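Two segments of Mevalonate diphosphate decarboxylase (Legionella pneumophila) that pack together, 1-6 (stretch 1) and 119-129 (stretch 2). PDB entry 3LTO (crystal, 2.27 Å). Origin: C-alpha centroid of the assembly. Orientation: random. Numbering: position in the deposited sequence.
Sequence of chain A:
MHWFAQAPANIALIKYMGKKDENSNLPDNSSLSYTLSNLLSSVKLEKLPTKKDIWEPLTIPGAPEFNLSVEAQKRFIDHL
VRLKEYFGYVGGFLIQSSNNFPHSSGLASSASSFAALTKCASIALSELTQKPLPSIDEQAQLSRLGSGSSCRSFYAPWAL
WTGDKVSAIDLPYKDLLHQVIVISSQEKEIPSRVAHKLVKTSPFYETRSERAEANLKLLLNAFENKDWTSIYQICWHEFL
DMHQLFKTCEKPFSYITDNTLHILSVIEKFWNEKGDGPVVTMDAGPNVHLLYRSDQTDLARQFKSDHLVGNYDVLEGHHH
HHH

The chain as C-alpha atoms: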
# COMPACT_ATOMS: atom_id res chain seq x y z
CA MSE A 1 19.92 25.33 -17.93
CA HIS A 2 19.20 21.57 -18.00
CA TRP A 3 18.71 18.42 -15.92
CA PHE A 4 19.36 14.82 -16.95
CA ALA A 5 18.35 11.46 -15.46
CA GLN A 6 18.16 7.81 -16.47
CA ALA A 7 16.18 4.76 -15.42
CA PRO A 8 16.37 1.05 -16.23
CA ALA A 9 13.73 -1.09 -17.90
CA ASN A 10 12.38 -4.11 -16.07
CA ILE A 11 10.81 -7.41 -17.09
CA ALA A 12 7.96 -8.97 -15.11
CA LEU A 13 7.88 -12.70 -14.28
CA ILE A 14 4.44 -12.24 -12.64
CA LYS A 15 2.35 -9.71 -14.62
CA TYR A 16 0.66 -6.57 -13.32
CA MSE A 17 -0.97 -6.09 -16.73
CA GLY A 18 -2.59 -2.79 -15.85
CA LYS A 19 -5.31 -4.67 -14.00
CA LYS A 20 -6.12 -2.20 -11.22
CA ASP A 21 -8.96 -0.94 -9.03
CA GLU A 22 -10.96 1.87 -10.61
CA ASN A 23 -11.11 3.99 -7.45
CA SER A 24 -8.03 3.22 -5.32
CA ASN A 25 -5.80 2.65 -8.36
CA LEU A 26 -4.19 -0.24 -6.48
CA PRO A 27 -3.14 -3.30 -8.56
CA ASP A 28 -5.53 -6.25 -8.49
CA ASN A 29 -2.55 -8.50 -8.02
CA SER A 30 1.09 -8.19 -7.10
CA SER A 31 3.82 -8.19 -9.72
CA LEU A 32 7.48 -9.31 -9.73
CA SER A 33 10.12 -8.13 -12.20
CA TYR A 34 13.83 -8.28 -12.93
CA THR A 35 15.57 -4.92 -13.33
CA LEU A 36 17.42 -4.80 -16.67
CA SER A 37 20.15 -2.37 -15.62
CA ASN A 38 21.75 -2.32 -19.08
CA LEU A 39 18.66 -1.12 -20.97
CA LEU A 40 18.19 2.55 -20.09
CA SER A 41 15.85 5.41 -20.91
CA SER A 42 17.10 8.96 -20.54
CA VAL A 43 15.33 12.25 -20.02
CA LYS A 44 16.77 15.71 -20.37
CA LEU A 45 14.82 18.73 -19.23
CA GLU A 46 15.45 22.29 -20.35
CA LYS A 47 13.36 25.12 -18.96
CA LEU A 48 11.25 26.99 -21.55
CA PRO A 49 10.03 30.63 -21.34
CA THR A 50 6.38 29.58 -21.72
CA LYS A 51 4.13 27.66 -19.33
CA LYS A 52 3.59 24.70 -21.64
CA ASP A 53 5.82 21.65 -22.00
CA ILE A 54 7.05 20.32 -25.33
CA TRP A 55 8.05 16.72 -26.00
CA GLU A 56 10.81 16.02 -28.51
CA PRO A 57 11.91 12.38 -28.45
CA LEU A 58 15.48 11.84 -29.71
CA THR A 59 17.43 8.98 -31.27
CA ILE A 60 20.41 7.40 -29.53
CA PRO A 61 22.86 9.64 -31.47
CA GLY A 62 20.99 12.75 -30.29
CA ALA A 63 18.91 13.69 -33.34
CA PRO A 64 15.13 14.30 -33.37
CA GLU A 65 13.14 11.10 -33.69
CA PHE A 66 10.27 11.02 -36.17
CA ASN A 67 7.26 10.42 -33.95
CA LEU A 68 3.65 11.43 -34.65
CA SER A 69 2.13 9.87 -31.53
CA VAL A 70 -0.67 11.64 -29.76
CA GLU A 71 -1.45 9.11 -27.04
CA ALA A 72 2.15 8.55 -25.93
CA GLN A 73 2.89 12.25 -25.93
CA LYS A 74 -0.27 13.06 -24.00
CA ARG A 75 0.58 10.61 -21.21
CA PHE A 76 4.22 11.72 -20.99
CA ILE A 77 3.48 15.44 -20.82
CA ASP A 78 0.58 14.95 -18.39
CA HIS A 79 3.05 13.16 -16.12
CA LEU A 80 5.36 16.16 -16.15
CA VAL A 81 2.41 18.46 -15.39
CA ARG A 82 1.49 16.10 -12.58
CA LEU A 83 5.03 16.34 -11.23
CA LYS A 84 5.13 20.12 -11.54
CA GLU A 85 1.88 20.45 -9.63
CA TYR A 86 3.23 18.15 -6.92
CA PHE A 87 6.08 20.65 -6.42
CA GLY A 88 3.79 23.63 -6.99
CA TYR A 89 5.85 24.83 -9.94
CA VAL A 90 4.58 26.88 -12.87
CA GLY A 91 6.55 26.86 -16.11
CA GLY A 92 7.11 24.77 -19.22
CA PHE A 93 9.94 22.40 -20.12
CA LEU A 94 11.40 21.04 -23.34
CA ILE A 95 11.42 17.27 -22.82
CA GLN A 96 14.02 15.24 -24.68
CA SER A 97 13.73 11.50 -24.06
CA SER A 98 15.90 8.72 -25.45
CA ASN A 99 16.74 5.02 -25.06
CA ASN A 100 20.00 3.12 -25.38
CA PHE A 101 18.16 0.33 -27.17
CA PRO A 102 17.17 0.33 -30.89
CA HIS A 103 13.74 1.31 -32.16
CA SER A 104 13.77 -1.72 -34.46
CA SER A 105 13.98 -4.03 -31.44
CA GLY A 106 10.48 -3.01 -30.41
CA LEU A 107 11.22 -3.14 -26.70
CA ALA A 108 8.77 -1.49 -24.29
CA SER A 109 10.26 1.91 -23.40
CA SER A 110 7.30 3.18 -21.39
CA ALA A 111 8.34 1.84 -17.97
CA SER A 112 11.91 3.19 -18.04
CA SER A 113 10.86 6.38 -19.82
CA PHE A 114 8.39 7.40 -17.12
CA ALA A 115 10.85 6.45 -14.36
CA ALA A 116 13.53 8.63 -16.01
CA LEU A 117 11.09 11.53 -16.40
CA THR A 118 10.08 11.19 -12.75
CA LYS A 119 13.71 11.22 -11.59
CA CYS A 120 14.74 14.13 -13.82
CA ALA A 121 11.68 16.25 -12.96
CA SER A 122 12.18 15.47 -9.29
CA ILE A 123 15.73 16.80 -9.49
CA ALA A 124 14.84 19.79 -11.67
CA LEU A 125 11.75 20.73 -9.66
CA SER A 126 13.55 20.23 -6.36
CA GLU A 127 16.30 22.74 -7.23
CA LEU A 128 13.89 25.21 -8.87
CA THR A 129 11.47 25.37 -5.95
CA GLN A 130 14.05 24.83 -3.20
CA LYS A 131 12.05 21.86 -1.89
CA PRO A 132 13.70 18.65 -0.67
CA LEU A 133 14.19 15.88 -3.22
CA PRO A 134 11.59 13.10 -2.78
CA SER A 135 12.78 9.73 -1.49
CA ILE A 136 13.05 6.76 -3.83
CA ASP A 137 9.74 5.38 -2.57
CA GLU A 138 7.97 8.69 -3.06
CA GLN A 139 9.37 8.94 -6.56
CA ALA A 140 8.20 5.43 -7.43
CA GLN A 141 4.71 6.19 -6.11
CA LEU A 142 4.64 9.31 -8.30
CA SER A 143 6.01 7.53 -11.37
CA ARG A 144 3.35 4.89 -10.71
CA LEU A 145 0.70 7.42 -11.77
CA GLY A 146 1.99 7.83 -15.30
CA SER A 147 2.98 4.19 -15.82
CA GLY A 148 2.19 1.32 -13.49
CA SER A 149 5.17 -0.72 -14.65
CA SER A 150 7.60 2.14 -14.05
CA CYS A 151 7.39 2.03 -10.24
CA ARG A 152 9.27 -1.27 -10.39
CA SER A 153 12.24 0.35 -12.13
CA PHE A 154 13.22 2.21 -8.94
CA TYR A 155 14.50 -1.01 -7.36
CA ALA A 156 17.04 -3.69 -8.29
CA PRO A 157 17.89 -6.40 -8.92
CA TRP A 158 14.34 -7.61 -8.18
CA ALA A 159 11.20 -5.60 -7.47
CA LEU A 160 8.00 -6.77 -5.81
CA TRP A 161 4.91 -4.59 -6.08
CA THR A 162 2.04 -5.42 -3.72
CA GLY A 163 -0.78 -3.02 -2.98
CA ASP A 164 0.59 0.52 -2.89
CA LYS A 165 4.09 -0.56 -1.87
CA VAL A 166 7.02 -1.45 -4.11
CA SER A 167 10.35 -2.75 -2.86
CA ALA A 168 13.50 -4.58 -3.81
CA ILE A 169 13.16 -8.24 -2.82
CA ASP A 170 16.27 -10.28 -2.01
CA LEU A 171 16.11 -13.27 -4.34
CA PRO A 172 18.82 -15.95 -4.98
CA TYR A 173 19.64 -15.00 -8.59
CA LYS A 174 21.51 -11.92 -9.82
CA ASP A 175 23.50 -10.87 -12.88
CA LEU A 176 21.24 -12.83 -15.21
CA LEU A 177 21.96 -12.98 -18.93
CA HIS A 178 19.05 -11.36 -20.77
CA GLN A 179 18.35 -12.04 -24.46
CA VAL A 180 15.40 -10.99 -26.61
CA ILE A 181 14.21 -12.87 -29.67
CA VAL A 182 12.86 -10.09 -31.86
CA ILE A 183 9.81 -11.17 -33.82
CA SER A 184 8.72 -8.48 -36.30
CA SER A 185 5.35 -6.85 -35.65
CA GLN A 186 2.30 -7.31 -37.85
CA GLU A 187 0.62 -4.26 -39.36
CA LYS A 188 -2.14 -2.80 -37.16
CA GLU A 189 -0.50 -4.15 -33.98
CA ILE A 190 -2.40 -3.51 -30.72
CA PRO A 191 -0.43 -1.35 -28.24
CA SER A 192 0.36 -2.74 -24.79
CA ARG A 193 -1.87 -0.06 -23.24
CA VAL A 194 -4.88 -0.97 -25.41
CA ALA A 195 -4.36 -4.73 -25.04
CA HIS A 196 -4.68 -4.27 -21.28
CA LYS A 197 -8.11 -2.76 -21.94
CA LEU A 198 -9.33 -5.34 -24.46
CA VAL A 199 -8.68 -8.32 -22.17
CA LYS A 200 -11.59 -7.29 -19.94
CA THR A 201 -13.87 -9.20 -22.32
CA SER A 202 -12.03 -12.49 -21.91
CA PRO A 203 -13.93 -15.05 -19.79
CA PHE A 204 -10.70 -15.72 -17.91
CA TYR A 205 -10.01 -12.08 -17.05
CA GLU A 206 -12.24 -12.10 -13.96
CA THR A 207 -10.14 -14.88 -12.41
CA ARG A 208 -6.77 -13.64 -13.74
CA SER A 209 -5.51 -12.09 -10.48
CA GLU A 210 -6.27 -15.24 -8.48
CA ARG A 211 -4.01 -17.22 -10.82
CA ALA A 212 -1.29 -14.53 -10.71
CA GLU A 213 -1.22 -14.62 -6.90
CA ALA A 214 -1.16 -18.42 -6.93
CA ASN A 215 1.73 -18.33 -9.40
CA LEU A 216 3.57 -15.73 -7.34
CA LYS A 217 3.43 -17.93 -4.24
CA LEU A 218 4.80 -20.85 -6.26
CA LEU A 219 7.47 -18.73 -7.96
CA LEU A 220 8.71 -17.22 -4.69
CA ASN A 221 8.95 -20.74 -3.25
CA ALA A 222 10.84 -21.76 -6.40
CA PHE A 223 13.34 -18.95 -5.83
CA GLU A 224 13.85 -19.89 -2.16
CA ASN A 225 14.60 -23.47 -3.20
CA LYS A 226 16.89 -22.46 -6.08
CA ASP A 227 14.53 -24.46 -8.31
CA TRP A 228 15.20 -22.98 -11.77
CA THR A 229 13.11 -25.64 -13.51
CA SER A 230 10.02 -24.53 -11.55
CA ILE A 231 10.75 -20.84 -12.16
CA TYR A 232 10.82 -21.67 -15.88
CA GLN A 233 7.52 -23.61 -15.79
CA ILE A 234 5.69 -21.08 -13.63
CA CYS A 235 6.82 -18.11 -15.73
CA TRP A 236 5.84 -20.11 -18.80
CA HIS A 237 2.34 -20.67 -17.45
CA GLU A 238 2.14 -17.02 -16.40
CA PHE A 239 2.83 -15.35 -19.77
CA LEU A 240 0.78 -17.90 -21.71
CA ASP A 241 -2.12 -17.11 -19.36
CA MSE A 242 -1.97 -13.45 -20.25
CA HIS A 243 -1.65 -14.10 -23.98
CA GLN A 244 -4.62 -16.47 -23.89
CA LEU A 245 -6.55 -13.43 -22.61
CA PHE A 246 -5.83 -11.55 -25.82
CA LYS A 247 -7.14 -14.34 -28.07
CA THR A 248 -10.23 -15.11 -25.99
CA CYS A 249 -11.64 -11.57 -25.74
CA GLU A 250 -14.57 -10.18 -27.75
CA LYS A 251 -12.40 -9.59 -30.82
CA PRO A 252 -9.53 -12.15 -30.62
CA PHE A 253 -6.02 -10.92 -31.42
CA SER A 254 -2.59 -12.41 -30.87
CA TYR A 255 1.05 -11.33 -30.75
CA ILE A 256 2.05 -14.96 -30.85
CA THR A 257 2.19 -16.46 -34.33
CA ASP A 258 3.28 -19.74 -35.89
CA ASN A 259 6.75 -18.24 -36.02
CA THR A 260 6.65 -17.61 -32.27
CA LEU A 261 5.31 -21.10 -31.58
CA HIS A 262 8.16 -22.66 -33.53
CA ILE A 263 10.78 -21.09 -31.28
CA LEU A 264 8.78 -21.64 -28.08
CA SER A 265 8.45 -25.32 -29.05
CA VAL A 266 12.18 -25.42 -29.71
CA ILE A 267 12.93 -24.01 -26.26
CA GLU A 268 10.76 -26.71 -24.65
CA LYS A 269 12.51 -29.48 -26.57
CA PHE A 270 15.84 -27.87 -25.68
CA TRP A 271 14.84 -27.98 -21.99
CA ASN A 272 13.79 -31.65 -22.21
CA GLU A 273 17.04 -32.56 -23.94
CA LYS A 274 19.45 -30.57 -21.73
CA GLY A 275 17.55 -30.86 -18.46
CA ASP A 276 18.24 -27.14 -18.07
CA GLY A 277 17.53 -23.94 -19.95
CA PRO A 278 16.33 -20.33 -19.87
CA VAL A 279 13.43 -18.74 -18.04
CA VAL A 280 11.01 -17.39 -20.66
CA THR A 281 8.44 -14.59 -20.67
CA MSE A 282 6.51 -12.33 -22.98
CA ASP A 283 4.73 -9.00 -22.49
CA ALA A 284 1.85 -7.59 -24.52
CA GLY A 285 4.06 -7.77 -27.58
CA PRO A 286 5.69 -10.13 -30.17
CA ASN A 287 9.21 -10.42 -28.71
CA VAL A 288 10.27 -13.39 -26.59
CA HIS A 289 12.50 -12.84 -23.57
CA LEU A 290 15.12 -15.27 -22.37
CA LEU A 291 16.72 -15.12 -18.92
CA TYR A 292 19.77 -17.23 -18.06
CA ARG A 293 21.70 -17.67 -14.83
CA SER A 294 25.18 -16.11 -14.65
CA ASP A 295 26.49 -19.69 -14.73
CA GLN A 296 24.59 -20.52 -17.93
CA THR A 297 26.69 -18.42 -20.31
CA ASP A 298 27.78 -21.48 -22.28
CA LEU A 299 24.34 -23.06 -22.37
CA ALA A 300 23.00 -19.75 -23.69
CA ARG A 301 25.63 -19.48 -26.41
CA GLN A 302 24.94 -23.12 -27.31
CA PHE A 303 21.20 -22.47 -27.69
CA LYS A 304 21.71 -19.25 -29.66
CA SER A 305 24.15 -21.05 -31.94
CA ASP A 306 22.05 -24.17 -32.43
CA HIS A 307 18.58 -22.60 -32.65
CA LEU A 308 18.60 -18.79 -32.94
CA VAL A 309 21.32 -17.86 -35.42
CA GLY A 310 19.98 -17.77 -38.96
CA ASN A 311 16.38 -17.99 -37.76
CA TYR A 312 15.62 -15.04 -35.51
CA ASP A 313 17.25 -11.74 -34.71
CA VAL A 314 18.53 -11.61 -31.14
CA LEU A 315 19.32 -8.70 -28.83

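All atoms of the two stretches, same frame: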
# COMPACT_ATOMS: atom_id res chain seq x y z
N MSE A 1 18.98 26.43 -17.58
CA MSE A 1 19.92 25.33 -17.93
C MSE A 1 19.18 24.00 -18.13
O MSE A 1 18.03 24.00 -18.58
CB MSE A 1 20.96 25.18 -16.83
CG MSE A 1 20.38 24.82 -15.48
SE MSE A 1 21.60 23.67 -14.56
CE MSE A 1 21.06 24.08 -12.73
N HIS A 2 19.83 22.88 -17.81
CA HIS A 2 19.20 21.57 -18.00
C HIS A 2 19.43 20.57 -16.86
O HIS A 2 20.30 20.74 -16.01
CB HIS A 2 19.68 20.92 -19.30
CG HIS A 2 20.96 20.16 -19.15
ND1 HIS A 2 22.18 20.77 -18.97
CD2 HIS A 2 21.19 18.82 -19.11
CE1 HIS A 2 23.11 19.84 -18.82
NE2 HIS A 2 22.54 18.66 -18.90
N TRP A 3 18.64 19.50 -16.90
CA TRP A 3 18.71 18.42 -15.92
C TRP A 3 18.66 17.14 -16.73
O TRP A 3 18.03 17.10 -17.78
CB TRP A 3 17.51 18.52 -14.97
CG TRP A 3 17.52 19.79 -14.16
CD1 TRP A 3 18.10 19.98 -12.94
CD2 TRP A 3 16.95 21.05 -14.53
NE1 TRP A 3 17.93 21.27 -12.53
CE2 TRP A 3 17.22 21.96 -13.48
CE3 TRP A 3 16.22 21.50 -15.65
CZ2 TRP A 3 16.80 23.29 -13.52
CZ3 TRP A 3 15.80 22.83 -15.68
CH2 TRP A 3 16.10 23.71 -14.62
N PHE A 4 19.32 16.09 -16.24
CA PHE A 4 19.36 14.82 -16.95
C PHE A 4 19.27 13.66 -15.96
O PHE A 4 19.86 13.70 -14.89
CB PHE A 4 20.68 14.73 -17.73
CG PHE A 4 20.81 13.50 -18.59
CD1 PHE A 4 20.25 13.46 -19.86
CD2 PHE A 4 21.56 12.42 -18.16
CE1 PHE A 4 20.43 12.34 -20.69
CE2 PHE A 4 21.75 11.29 -18.98
CZ PHE A 4 21.19 11.26 -20.24
N ALA A 5 18.50 12.63 -16.32
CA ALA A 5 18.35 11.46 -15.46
C ALA A 5 18.09 10.23 -16.32
O ALA A 5 17.65 10.33 -17.47
CB ALA A 5 17.21 11.65 -14.46
N GLN A 6 18.36 9.06 -15.76
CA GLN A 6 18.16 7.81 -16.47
C GLN A 6 17.47 6.80 -15.56
O GLN A 6 17.49 6.93 -14.35
CB GLN A 6 19.50 7.26 -16.96
CG GLN A 6 20.25 8.21 -17.87
CD GLN A 6 21.55 7.62 -18.41
OE1 GLN A 6 22.43 7.25 -17.64
NE2 GLN A 6 21.66 7.52 -19.73
N LYS A 119 12.43 10.91 -12.22
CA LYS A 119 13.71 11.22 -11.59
C LYS A 119 14.26 12.58 -12.03
O LYS A 119 14.69 13.38 -11.19
CB LYS A 119 14.73 10.11 -11.91
CG LYS A 119 14.29 8.77 -11.36
CD LYS A 119 15.11 7.60 -11.90
CE LYS A 119 16.49 7.52 -11.27
NZ LYS A 119 17.15 6.22 -11.62
N CYS A 120 14.23 12.85 -13.33
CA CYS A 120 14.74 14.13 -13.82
C CYS A 120 13.88 15.31 -13.33
O CYS A 120 14.42 16.32 -12.89
CB CYS A 120 14.79 14.12 -15.34
SG CYS A 120 15.69 15.51 -16.05
N ALA A 121 12.56 15.17 -13.40
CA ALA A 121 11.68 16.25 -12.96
C ALA A 121 11.83 16.48 -11.46
O ALA A 121 11.78 17.62 -10.99
CB ALA A 121 10.21 15.91 -13.31
N SER A 122 12.02 15.39 -10.73
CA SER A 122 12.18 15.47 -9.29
C SER A 122 13.41 16.31 -8.96
O SER A 122 13.38 17.15 -8.07
CB SER A 122 12.32 14.07 -8.67
OG SER A 122 11.07 13.43 -8.64
N ILE A 123 14.49 16.06 -9.70
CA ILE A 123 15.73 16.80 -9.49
C ILE A 123 15.50 18.25 -9.89
O ILE A 123 15.67 19.17 -9.08
CB ILE A 123 16.87 16.19 -10.33
CG1 ILE A 123 17.19 14.79 -9.79
CG2 ILE A 123 18.10 17.09 -10.29
CD1 ILE A 123 18.22 14.04 -10.60
N ALA A 124 15.11 18.46 -11.14
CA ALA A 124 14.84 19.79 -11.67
C ALA A 124 13.90 20.60 -10.79
O ALA A 124 14.21 21.73 -10.42
CB ALA A 124 14.26 19.67 -13.07
N LEU A 125 12.75 20.03 -10.46
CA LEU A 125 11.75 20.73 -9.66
C LEU A 125 12.19 20.99 -8.23
O LEU A 125 11.78 21.98 -7.61
CB LEU A 125 10.42 19.97 -9.71
CG LEU A 125 9.85 19.93 -11.14
CD1 LEU A 125 8.58 19.09 -11.20
CD2 LEU A 125 9.58 21.36 -11.59
N SER A 126 13.02 20.10 -7.70
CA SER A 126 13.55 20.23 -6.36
C SER A 126 14.45 21.48 -6.27
O SER A 126 14.29 22.31 -5.38
CB SER A 126 14.36 18.98 -6.00
OG SER A 126 14.86 19.05 -4.68
N GLU A 127 15.38 21.60 -7.21
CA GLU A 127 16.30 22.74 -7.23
C GLU A 127 15.62 24.06 -7.60
O GLU A 127 16.01 25.12 -7.12
CB GLU A 127 17.46 22.49 -8.20
CG GLU A 127 18.25 21.21 -7.93
CD GLU A 127 19.36 20.99 -8.94
OE1 GLU A 127 19.35 21.66 -9.98
OE2 GLU A 127 20.24 20.13 -8.69
N LEU A 128 14.60 24.00 -8.45
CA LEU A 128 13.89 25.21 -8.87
C LEU A 128 12.97 25.79 -7.80
O LEU A 128 12.80 27.00 -7.72
CB LEU A 128 13.06 24.93 -10.13
CG LEU A 128 13.84 24.95 -11.45
CD1 LEU A 128 12.99 24.36 -12.57
CD2 LEU A 128 14.24 26.39 -11.76
N THR A 129 12.39 24.93 -6.99
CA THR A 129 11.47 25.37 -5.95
C THR A 129 12.11 25.40 -4.56
O THR A 129 11.50 25.87 -3.61
CB THR A 129 10.25 24.44 -5.89
OG1 THR A 129 10.68 23.11 -5.60
CG2 THR A 129 9.51 24.45 -7.22

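The contact between the N-terminal strand and the helix is centred on Trp3, whose indole lies against the helix backbone at Ala124. The two segments run roughly antiparallel, with 148° between their N-to-C directions and a closest axial approach of 7.1 Å. Ala124 sits over one face of the ring: its CB is 3.4 Å from CD2 of Trp3, and its CA lies 3.4 Å from the centroid of the five-membered ring, only 7° off the ring normal. This is a CH-π contact made by the backbone CA itself, so the flat indole lies directly on the helix at Ala124, against its CA as well as its methyl group. Other aliphatic side chains approach the ring obliquely. CG2 of Ile123 comes to 3.9 Å from CD1 of Trp3, on the pyrrole portion, while CD1 of Leu128 reaches 3.8 Å from CH2 of Trp3 on the benzo portion. Trp3 is buried and gives up 130 Å² to the helix, more than any other residue of the contact.

One helical turn before Ala124, Cys120 fills the space between Trp3 and Ala5. Its SG packs 3.7 Å from CB of Trp3 and also lies 3.3 Å from the Trp3 carbonyl O, so the thiol touches both side chain and backbone of the strand. Ala5, two residues along and, like Trp3, pointing toward the helix, brings its CB to 3.6 Å from CB of Cys120 and to 3.4 Å from the Cys120 backbone N. Here the segments are closest in backbone register, the CA atoms of Ala5 and Cys120 being 4.8 Å apart, compared with 5.9 Å between CA of Trp3 and CA of Ala124. The alternation of the extended strand turns the CA-to-CB bonds of His2, Phe4 and Gln6 away from the helix, and His2 makes no contact with it.

Polar interactions close the contact toward both ends. Near the start of the strand, the indole nitrogen finds a partner at the ring edge: NE1 of Trp3 donates a hydrogen bond to OE1 of Glu127, 2.9 Å away with an N-H...O angle of 155°. The carboxylate oxygen lies near the ring plane, where the N-H points, so the indole can pack its face on Ala124 while its polar edge remains satisfied. At the other end, Lys119 extends along the strand, and its NZ donates a hydrogen bond to the backbone O of Gln6 at 2.8 Å, an interaction independent of the Gln6 side chain.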